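Local coordinates for protein probable exosome complex exonuclease 2 (Archaeoglobus fulgidus, PDB 3M7N) that forms a probably non-catalytic subunit of the RNA-degrading archaeal exosome and probably helps shape the active site of its partner Rrp41, at residues 212-217 / 243-248. Numbering follows the deposited sequence.
Sequences LTITTD and DVSINC
Ile214 meets Ser245 through the end of its longer branch: CD1 of Ile214 lies 3.7 Å from OG and 3.9 Å from CB of Ser245. With CG1 placed beside the backbone N (chi1 -65°) and the chain then extended, the methyl comes to rest on the small serine side chain, while CB of Ile214 also lies 4.1 Å from CB of Ser245. Two residues further along the strand, the methyl of Thr216 meets the next residue of the helix, its CG2 4.1 Å from CG1 of Ile246, and these two side chains cross at about a right angle. A helix lying against one face of a four-stranded antiparallel sheet is thus joined to it here, 235-253 against the inner strand 211-216, in the second domain of an RNase PH-family subunit. Direct contact is apolar apart from the serine oxygen, and the polar links run through two bridging waters. One donates to Ser245 OG at 3.1 Å and, weakly, to Leu212 O; the other accepts from Thr216 OG1 and donates to Ile246 O, both at 2.7 Å. Ser245 OG also hydrogen-bonds Leu241 O one helical turn back, and Thr216 OG1 bonds Arg253 NH2 near the helix end, which should restrict the rotation of both hydroxyls. On the neighbouring strand 222-228, Val222 and Met225 pack against Ile214, and Arg212 of the neighbouring exonuclease 1 chain packs on Ile246.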
loop_
_atom_site.group_PDB
_atom_site.type_symbol
_atom_site.label_atom_id
_atom_site.label_comp_id
_atom_site.label_asym_id
_atom_site.label_seq_id
_atom_site.Cartn_x
_atom_site.Cartn_y
_atom_site.Cartn_z
ATOM N N LEU H 212 -4.672 8.587 30.265
ATOM C CA LEU H 212 -4.055 9.860 30.602
ATOM C C LEU H 212 -2.657 9.549 31.119
ATOM O O LEU H 212 -2.471 8.672 31.961
ATOM C CB LEU H 212 -4.925 10.601 31.625
ATOM C CG LEU H 212 -4.761 12.075 32.039
ATOM C CD1 LEU H 212 -4.108 12.191 33.383
ATOM C CD2 LEU H 212 -4.059 12.953 31.014
ATOM N N THR H 213 -1.670 10.228 30.563
ATOM C CA THR H 213 -0.294 10.066 30.987
ATOM C C THR H 213 0.235 11.383 31.557
ATOM O O THR H 213 0.086 12.434 30.942
ATOM C CB THR H 213 0.613 9.649 29.799
ATOM O OG1 THR H 213 0.193 8.380 29.292
ATOM C CG2 THR H 213 2.037 9.542 30.253
ATOM N N ILE H 214 0.851 11.324 32.733
ATOM C CA ILE H 214 1.498 12.491 33.320
ATOM C C ILE H 214 2.935 12.131 33.653
ATOM O O ILE H 214 3.186 11.115 34.308
ATOM C CB ILE H 214 0.779 12.976 34.609
ATOM C CG1 ILE H 214 -0.616 13.477 34.270
ATOM C CG2 ILE H 214 1.565 14.127 35.270
ATOM C CD1 ILE H 214 -1.532 13.540 35.433
ATOM N N THR H 215 3.869 12.961 33.205
ATOM C CA THR H 215 5.275 12.754 33.500
ATOM C C THR H 215 5.861 13.852 34.383
ATOM O O THR H 215 5.657 15.042 34.149
ATOM C CB THR H 215 6.100 12.661 32.207
ATOM O OG1 THR H 215 5.439 11.768 31.301
ATOM C CG2 THR H 215 7.540 12.179 32.496
ATOM N N THR H 216 6.621 13.447 35.390
ATOM C CA THR H 216 7.254 14.416 36.264
ATOM C C THR H 216 8.767 14.254 36.301
ATOM O O THR H 216 9.309 13.201 35.944
ATOM C CB THR H 216 6.716 14.301 37.689
ATOM O OG1 THR H 216 7.040 13.007 38.196
ATOM C CG2 THR H 216 5.207 14.476 37.714
ATOM N N ASP H 217 9.441 15.316 36.733
ATOM C CA ASP H 217 10.869 15.270 36.984
ATOM C C ASP H 217 11.147 15.009 38.469
ATOM O O ASP H 217 10.225 14.759 39.248
ATOM C CB ASP H 217 11.567 16.556 36.505
ATOM C CG ASP H 217 11.177 17.796 37.318
ATOM O OD1 ASP H 217 10.600 17.663 38.411
ATOM O OD2 ASP H 217 11.460 18.922 36.851
ATOM N N ASP H 243 -2.670 14.629 41.228
ATOM C CA ASP H 243 -1.991 14.435 42.518
ATOM C C ASP H 243 -1.536 13.006 42.709
ATOM O O ASP H 243 -0.367 12.743 43.027
ATOM C CB ASP H 243 -2.871 14.898 43.703
ATOM C CG ASP H 243 -3.076 16.425 43.717
ATOM O OD1 ASP H 243 -2.132 17.166 43.355
ATOM O OD2 ASP H 243 -4.187 16.882 44.060
ATOM N N VAL H 244 -2.456 12.078 42.502
ATOM C CA VAL H 244 -2.140 10.663 42.587
ATOM C C VAL H 244 -0.905 10.327 41.745
ATOM O O VAL H 244 -0.026 9.589 42.202
ATOM C CB VAL H 244 -3.366 9.810 42.172
ATOM C CG1 VAL H 244 -2.953 8.383 41.811
ATOM C CG2 VAL H 244 -4.420 9.812 43.279
ATOM N N SER H 245 -0.817 10.922 40.547
ATOM C CA SER H 245 0.242 10.602 39.584
ATOM C C SER H 245 1.612 11.115 40.004
ATOM O O SER H 245 2.615 10.406 39.906
ATOM C CB SER H 245 -0.084 11.134 38.177
ATOM O OG SER H 245 -1.258 10.548 37.669
ATOM N N ILE H 246 1.659 12.364 40.441
ATOM C CA ILE H 246 2.897 12.920 40.946
ATOM C C ILE H 246 3.407 12.007 42.053
ATOM O O ILE H 246 4.564 11.634 42.071
ATOM C CB ILE H 246 2.698 14.362 41.481
ATOM C CG1 ILE H 246 2.198 15.286 40.355
ATOM C CG2 ILE H 246 3.987 14.886 42.122
ATOM C CD1 ILE H 246 1.889 16.714 40.804
ATOM N N ASN H 247 2.510 11.618 42.952
ATOM C CA ASN H 247 2.866 10.705 44.027
ATOM C C ASN H 247 3.407 9.365 43.506
ATOM O O ASN H 247 4.526 8.978 43.853
ATOM C CB ASN H 247 1.680 10.505 44.983
ATOM C CG ASN H 247 2.101 9.954 46.341
ATOM O OD1 ASN H 247 2.498 10.710 47.232
ATOM N ND2 ASN H 247 2.012 8.636 46.504
ATOM N N CYS H 248 2.619 8.665 42.679
ATOM C CA CYS H 248 3.054 7.400 42.052
ATOM C C CYS H 248 4.420 7.492 41.381
ATOM O O CYS H 248 5.230 6.577 41.485
ATOM C CB CYS H 248 2.051 6.937 40.990
ATOM S SG CYS H 248 0.519 6.297 41.622
HETATM O O HOH W 1 -1.930 8.826 35.226
HETATM O O HOH W 2 6.618 12.806 40.866
#